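Local coordinates for protein isatin hydrolase (Ralstonia solanacearum, PDB 5NMP) that hydrolyses the amide bond of isatin with the help of a bound manganese ion, as a member of the putative cyclase family, at residues A[235-247]-A[253-265]. Residues are numbered along the deposited sequence; the frame is centred on the assembly and turned at random.
Sequences QLPPRGAFILAAP and GSGSPLRVLALVE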
ATOM      1  N   GLN A 235      -8.485  17.907   5.166  1.00 56.85           N
ATOM      2  CA  GLN A 235      -9.506  17.131   5.862  1.00 58.89           C
ATOM      3  C   GLN A 235      -8.956  16.495   7.132  1.00 58.99           C
ATOM      4  O   GLN A 235      -9.647  15.729   7.805  1.00 58.76           O
ATOM      5  CB  GLN A 235     -10.078  16.048   4.948  1.00 60.32           C
ATOM      6  CG  GLN A 235     -10.821  16.590   3.745  1.00 67.89           C
ATOM      7  CD  GLN A 235     -11.422  15.493   2.894  1.00 73.58           C
ATOM      8  OE1 GLN A 235     -11.889  14.476   3.407  1.00 73.76           O
ATOM      9  NE2 GLN A 235     -11.407  15.691   1.580  1.00 77.58           N
ATOM     10  N   LEU A 236      -7.709  16.821   7.455  1.00 57.87           N
ATOM     11  CA  LEU A 236      -7.065  16.279   8.643  1.00 53.94           C
ATOM     12  C   LEU A 236      -6.979  17.316   9.755  1.00 55.66           C
ATOM     13  O   LEU A 236      -6.805  18.505   9.490  1.00 56.19           O
ATOM     14  CB  LEU A 236      -5.667  15.765   8.305  1.00 51.93           C
ATOM     15  CG  LEU A 236      -5.590  14.642   7.271  1.00 52.49           C
ATOM     16  CD1 LEU A 236      -4.176  14.076   7.214  1.00 52.97           C
ATOM     17  CD2 LEU A 236      -6.602  13.554   7.584  1.00 49.94           C
ATOM     18  N   PRO A 237      -7.099  16.865  11.010  1.00 55.36           N
ATOM     19  CA  PRO A 237      -6.912  17.731  12.175  1.00 56.89           C
ATOM     20  C   PRO A 237      -5.441  18.098  12.343  1.00 59.33           C
ATOM     21  O   PRO A 237      -4.590  17.425  11.763  1.00 57.59           O
ATOM     22  CB  PRO A 237      -7.400  16.862  13.334  1.00 53.72           C
ATOM     23  CG  PRO A 237      -7.113  15.476  12.883  1.00 52.25           C
ATOM     24  CD  PRO A 237      -7.384  15.473  11.403  1.00 52.48           C
ATOM     25  N   PRO A 238      -5.144  19.155  13.117  1.00 61.96           N
ATOM     26  CA  PRO A 238      -3.750  19.522  13.388  1.00 62.78           C
ATOM     27  C   PRO A 238      -2.966  18.368  14.001  1.00 63.15           C
ATOM     28  O   PRO A 238      -1.795  18.175  13.675  1.00 61.32           O
ATOM     29  CB  PRO A 238      -3.877  20.685  14.376  1.00 61.89           C
ATOM     30  CG  PRO A 238      -5.215  21.262  14.097  1.00 62.12           C
ATOM     31  CD  PRO A 238      -6.091  20.106  13.723  1.00 60.77           C
ATOM     32  N   ARG A 239      -3.619  17.605  14.873  1.00 65.07           N
ATOM     33  CA  ARG A 239      -2.986  16.455  15.505  1.00 66.82           C
ATOM     34  C   ARG A 239      -4.007  15.373  15.858  1.00 64.37           C
ATOM     35  O   ARG A 239      -5.191  15.656  16.044  1.00 67.17           O
ATOM     36  CB  ARG A 239      -2.219  16.890  16.755  1.00 70.12           C
ATOM     37  CG  ARG A 239      -3.086  17.508  17.832  1.00 77.33           C
ATOM     38  CD  ARG A 239      -2.224  18.035  18.958  1.00 81.59           C
ATOM     39  NE  ARG A 239      -1.210  17.064  19.350  1.00 85.17           N
ATOM     40  CZ  ARG A 239      -0.063  17.378  19.942  1.00 89.01           C
ATOM     41  NH1 ARG A 239       0.803  16.427  20.263  1.00 90.22           N
ATOM     42  NH2 ARG A 239       0.221  18.646  20.207  1.00 91.27           N
ATOM     43  N   GLY A 240      -3.543  14.131  15.937  1.00 59.07           N
ATOM     44  CA  GLY A 240      -4.401  13.028  16.323  1.00 58.78           C
ATOM     45  C   GLY A 240      -4.643  12.024  15.213  1.00 58.44           C
ATOM     46  O   GLY A 240      -5.102  10.911  15.469  1.00 63.63           O
ATOM     47  N   ALA A 241      -4.343  12.415  13.979  1.00 52.04           N
ATOM     48  CA  ALA A 241      -4.522  11.528  12.838  1.00 52.74           C
ATOM     49  C   ALA A 241      -3.476  10.419  12.845  1.00 57.59           C
ATOM     50  O   ALA A 241      -2.374  10.593  13.362  1.00 64.80           O
ATOM     51  CB  ALA A 241      -4.457  12.309  11.539  1.00 41.44           C
ATOM     52  N   PHE A 242      -3.834   9.280  12.265  1.00 57.53           N
ATOM     53  CA  PHE A 242      -2.945   8.126  12.217  1.00 55.44           C
ATOM     54  C   PHE A 242      -2.740   7.694  10.768  1.00 52.75           C
ATOM     55  O   PHE A 242      -3.707   7.488  10.034  1.00 56.82           O
ATOM     56  CB  PHE A 242      -3.518   6.979  13.052  1.00 58.62           C
ATOM     57  CG  PHE A 242      -2.513   5.924  13.401  1.00 59.90           C
ATOM     58  CD1 PHE A 242      -1.709   6.063  14.519  1.00 58.94           C
ATOM     59  CD2 PHE A 242      -2.367   4.795  12.611  1.00 61.81           C
ATOM     60  CE1 PHE A 242      -0.780   5.100  14.842  1.00 64.44           C
ATOM     61  CE2 PHE A 242      -1.437   3.825  12.928  1.00 64.63           C
ATOM     62  CZ  PHE A 242      -0.643   3.978  14.046  1.00 67.07           C
ATOM     63  N   ILE A 243      -1.486   7.561  10.351  1.00 45.04           N
ATOM     64  CA  ILE A 243      -1.196   7.329   8.942  1.00 44.41           C
ATOM     65  C   ILE A 243      -0.848   5.881   8.611  1.00 50.22           C
ATOM     66  O   ILE A 243       0.002   5.267   9.255  1.00 54.99           O
ATOM     67  CB  ILE A 243      -0.043   8.222   8.462  1.00 45.93           C
ATOM     68  CG1 ILE A 243      -0.355   9.691   8.751  1.00 46.16           C
ATOM     69  CG2 ILE A 243       0.218   8.009   6.977  1.00 36.21           C
ATOM     70  CD1 ILE A 243      -1.646  10.177   8.140  1.00 37.32           C
ATOM     71  N   LEU A 244      -1.519   5.343   7.597  1.00 51.06           N
ATOM     72  CA  LEU A 244      -1.152   4.054   7.030  1.00 53.55           C
ATOM     73  C   LEU A 244      -0.378   4.288   5.737  1.00 53.97           C
ATOM     74  O   LEU A 244      -0.953   4.693   4.727  1.00 55.23           O
ATOM     75  CB  LEU A 244      -2.392   3.193   6.765  1.00 54.54           C
ATOM     76  CG  LEU A 244      -3.414   3.068   7.899  1.00 59.76           C
ATOM     77  CD1 LEU A 244      -4.582   2.191   7.476  1.00 62.72           C
ATOM     78  CD2 LEU A 244      -2.771   2.531   9.170  1.00 59.65           C
ATOM     79  N   ALA A 245       0.929   4.051   5.772  1.00 53.07           N
ATOM     80  CA  ALA A 245       1.768   4.278   4.600  1.00 51.17           C
ATOM     81  C   ALA A 245       2.751   3.135   4.392  1.00 53.74           C
ATOM     82  O   ALA A 245       3.907   3.214   4.807  1.00 58.75           O
ATOM     83  CB  ALA A 245       2.512   5.600   4.727  1.00 45.91           C
ATOM     84  N   ALA A 246       2.286   2.076   3.741  1.00 51.44           N
ATOM     85  CA  ALA A 246       3.121   0.912   3.471  1.00 48.24           C
ATOM     86  C   ALA A 246       3.491   0.829   1.991  1.00 49.43           C
ATOM     87  O   ALA A 246       2.617   0.707   1.129  1.00 53.24           O
ATOM     88  CB  ALA A 246       2.414  -0.357   3.916  1.00 44.65           C
ATOM     89  N   PRO A 247       4.797   0.897   1.693  1.00 44.50           N
ATOM     90  CA  PRO A 247       5.309   0.859   0.320  1.00 44.40           C
ATOM     91  C   PRO A 247       5.402  -0.560  -0.232  1.00 48.29           C
ATOM     92  O   PRO A 247       5.474  -1.514   0.543  1.00 51.45           O
ATOM     93  CB  PRO A 247       6.700   1.477   0.458  1.00 45.12           C
ATOM     94  CG  PRO A 247       7.132   1.077   1.838  1.00 44.71           C
ATOM     95  CD  PRO A 247       5.877   1.060   2.682  1.00 42.96           C
ATOM     96  N   GLY A 253      14.402  -1.585  -3.318  1.00 53.47           N
ATOM     97  CA  GLY A 253      13.741  -0.372  -3.770  1.00 50.98           C
ATOM     98  C   GLY A 253      14.077   0.865  -2.958  1.00 49.38           C
ATOM     99  O   GLY A 253      14.092   0.827  -1.727  1.00 49.03           O
ATOM    100  N   SER A 254      14.340   1.967  -3.655  1.00 47.07           N
ATOM    101  CA  SER A 254      14.669   3.231  -3.005  1.00 44.31           C
ATOM    102  C   SER A 254      13.406   3.959  -2.564  1.00 44.10           C
ATOM    103  O   SER A 254      13.458   4.936  -1.817  1.00 47.65           O
ATOM    104  CB  SER A 254      15.480   4.120  -3.943  1.00 45.47           C
ATOM    105  OG  SER A 254      14.657   4.660  -4.963  1.00 44.08           O
ATOM    106  N   GLY A 255      12.268   3.471  -3.041  1.00 41.71           N
ATOM    107  CA  GLY A 255      10.976   4.021  -2.688  1.00 39.62           C
ATOM    108  C   GLY A 255       9.926   3.342  -3.540  1.00 42.02           C
ATOM    109  O   GLY A 255      10.258   2.466  -4.337  1.00 43.53           O
ATOM    110  N   SER A 256       8.665   3.729  -3.379  1.00 42.22           N
ATOM    111  CA  SER A 256       7.611   3.208  -4.246  1.00 46.33           C
ATOM    112  C   SER A 256       6.358   4.056  -4.145  1.00 45.42           C
ATOM    113  O   SER A 256       6.129   4.713  -3.130  1.00 47.82           O
ATOM    114  CB  SER A 256       7.276   1.750  -3.902  1.00 47.65           C
ATOM    115  OG  SER A 256       6.327   1.668  -2.851  1.00 47.37           O
ATOM    116  N   PRO A 257       5.545   4.057  -5.208  1.00 41.56           N
ATOM    117  CA  PRO A 257       4.204   4.621  -5.058  1.00 42.44           C
ATOM    118  C   PRO A 257       3.422   3.783  -4.056  1.00 44.93           C
ATOM    119  O   PRO A 257       3.708   2.596  -3.905  1.00 48.07           O
ATOM    120  CB  PRO A 257       3.613   4.527  -6.467  1.00 42.43           C
ATOM    121  CG  PRO A 257       4.448   3.516  -7.173  1.00 45.32           C
ATOM    122  CD  PRO A 257       5.816   3.615  -6.585  1.00 40.43           C
ATOM    123  N   LEU A 258       2.468   4.393  -3.365  1.00 43.84           N
ATOM    124  CA  LEU A 258       1.713   3.677  -2.351  1.00 44.00           C
ATOM    125  C   LEU A 258       0.369   4.334  -2.093  1.00 48.21           C
ATOM    126  O   LEU A 258       0.127   5.468  -2.499  1.00 54.28           O
ATOM    127  CB  LEU A 258       2.507   3.587  -1.044  1.00 45.87           C
ATOM    128  CG  LEU A 258       2.542   4.803  -0.109  1.00 47.13           C
ATOM    129  CD1 LEU A 258       3.230   4.445   1.202  1.00 44.38           C
ATOM    130  CD2 LEU A 258       3.226   5.993  -0.759  1.00 45.72           C
ATOM    131  N   ARG A 259      -0.507   3.605  -1.415  1.00 50.90           N
ATOM    132  CA  ARG A 259      -1.805   4.127  -1.025  1.00 49.00           C
ATOM    133  C   ARG A 259      -1.727   4.677   0.393  1.00 49.25           C
ATOM    134  O   ARG A 259      -1.757   3.919   1.361  1.00 54.62           O
ATOM    135  CB  ARG A 259      -2.871   3.034  -1.119  1.00 50.12           C
ATOM    136  CG  ARG A 259      -4.299   3.549  -1.138  1.00 47.07           C
ATOM    137  CD  ARG A 259      -4.540   4.419  -2.354  1.00 41.77           C
ATOM    138  NE  ARG A 259      -5.921   4.874  -2.440  1.00 43.29           N
ATOM    139  CZ  ARG A 259      -6.853   4.288  -3.184  1.00 47.41           C
ATOM    140  NH1 ARG A 259      -6.549   3.219  -3.909  1.00 49.34           N
ATOM    141  NH2 ARG A 259      -8.088   4.773  -3.207  1.00 44.26           N
ATOM    142  N   VAL A 260      -1.616   5.995   0.513  1.00 49.60           N
ATOM    143  CA  VAL A 260      -1.533   6.632   1.824  1.00 49.08           C
ATOM    144  C   VAL A 260      -2.921   6.897   2.396  1.00 46.61           C
ATOM    145  O   VAL A 260      -3.744   7.563   1.767  1.00 46.87           O
ATOM    146  CB  VAL A 260      -0.756   7.960   1.763  1.00 49.14           C
ATOM    147  CG1 VAL A 260      -0.648   8.571   3.151  1.00 47.02           C
ATOM    148  CG2 VAL A 260       0.623   7.743   1.163  1.00 47.96           C
ATOM    149  N   LEU A 261      -3.173   6.375   3.592  1.00 45.50           N
ATOM    150  CA  LEU A 261      -4.459   6.552   4.254  1.00 49.70           C
ATOM    151  C   LEU A 261      -4.295   7.199   5.622  1.00 52.38           C
ATOM    152  O   LEU A 261      -3.281   7.012   6.292  1.00 55.68           O
ATOM    153  CB  LEU A 261      -5.180   5.211   4.405  1.00 52.76           C
ATOM    154  CG  LEU A 261      -5.494   4.423   3.134  1.00 54.58           C
ATOM    155  CD1 LEU A 261      -6.213   3.132   3.485  1.00 55.88           C
ATOM    156  CD2 LEU A 261      -6.320   5.260   2.168  1.00 55.06           C
ATOM    157  N   ALA A 262      -5.306   7.954   6.034  1.00 52.05           N
ATOM    158  CA  ALA A 262      -5.310   8.574   7.352  1.00 49.16           C
ATOM    159  C   ALA A 262      -6.531   8.136   8.156  1.00 52.78           C
ATOM    160  O   ALA A 262      -7.655   8.165   7.655  1.00 56.03           O
ATOM    161  CB  ALA A 262      -5.276  10.081   7.224  1.00 46.85           C
ATOM    162  N   LEU A 263      -6.305   7.717   9.396  1.00 51.12           N
ATOM    163  CA  LEU A 263      -7.402   7.425  10.308  1.00 51.96           C
ATOM    164  C   LEU A 263      -7.673   8.655  11.169  1.00 58.13           C
ATOM    165  O   LEU A 263      -6.748   9.257  11.713  1.00 58.98           O
ATOM    166  CB  LEU A 263      -7.088   6.213  11.188  1.00 52.84           C
ATOM    167  CG  LEU A 263      -6.799   4.868  10.510  1.00 51.98           C
ATOM    168  CD1 LEU A 263      -6.715   3.765  11.552  1.00 52.95           C
ATOM    169  CD2 LEU A 263      -7.848   4.532   9.463  1.00 53.10           C
ATOM    170  N   VAL A 264      -8.942   9.034  11.275  1.00 58.07           N
ATOM    171  CA  VAL A 264      -9.313  10.221  12.031  1.00 56.08           C
ATOM    172  C   VAL A 264     -10.403   9.892  13.045  1.00 61.96           C
ATOM    173  O   VAL A 264     -11.408   9.267  12.710  1.00 64.42           O
ATOM    174  CB  VAL A 264      -9.791  11.353  11.099  1.00 51.41           C
ATOM    175  CG1 VAL A 264     -10.242  12.554  11.908  1.00 50.90           C
ATOM    176  CG2 VAL A 264      -8.686  11.747  10.139  1.00 43.18           C
ATOM    177  N   GLU A 265     -10.192  10.309  14.288  1.00 65.77           N
ATOM    178  CA  GLU A 265     -11.131  10.025  15.364  1.00 71.87           C
ATOM    179  C   GLU A 265     -11.579  11.308  16.051  1.00 77.50           C
ATOM    180  O   GLU A 265     -12.571  11.920  15.655  1.00 83.25           O
ATOM    181  CB  GLU A 265     -10.500   9.072  16.382  1.00 77.75           C
ATOM    182  CG  GLU A 265     -11.421   8.676  17.523  1.00 85.78           C
ATOM    183  CD  GLU A 265     -10.758   7.722  18.498  1.00 91.41           C
ATOM    184  OE1 GLU A 265      -9.551   7.445  18.332  1.00 88.88           O
ATOM    185  OE2 GLU A 265     -11.445   7.248  19.429  1.00 96.32           O
TER
HETATM  186  O   HOH W   1      -0.235   2.026   2.756  1.00 52.59           O
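F242 and L263 form an antiparallel hydrogen-bonded pair, and so do L244 and L261: F242 N donates to L263 O over 3.0 Å, L263 N returns to F242 O at 172°, and a second reciprocal couple joins L244 with L261. Between them, I243 and A262 make the non-hydrogen-bonded pair. Further along, water takes over from direct pairing, accepting from A246 N and donating to R259 O. On one face, L244 CB and L261 CB are 4.2 Å apart and F242 CB lies 4.1 Å from L263 CB, while the F242 side chain packs on V107 of strand 107-114. On the other face A262 CB is touched by two methyls, L236 CD2 and I243 CD1, each 3.7 Å away; L236 CD2 also reaches V264 CG2. Strands 239-244 and 261-264 are antiparallel neighbours in the central mixed sheet of the cyclase fold, their axes 4.5 Å apart at closest approach and their N-to-C directions 147° apart; the long connection joining them contains strand 255-257, at one edge of that sheet. Strand 239-244 lies between 107-114 and 261-264, which 24-27 borders beyond. Towards the manganese site, L258 turns its CG between backbone N and carbonyl carbon (chi1 80°), bringing CD1 to 3.5 Å from A245 C and against A245 CB. The L258 side chain is about 5 Å from that of the metal ligand H80. S256 OG touches P247 CB at 3.3 Å, donates to P257 O and is also hydrogen-bonded to L248 N.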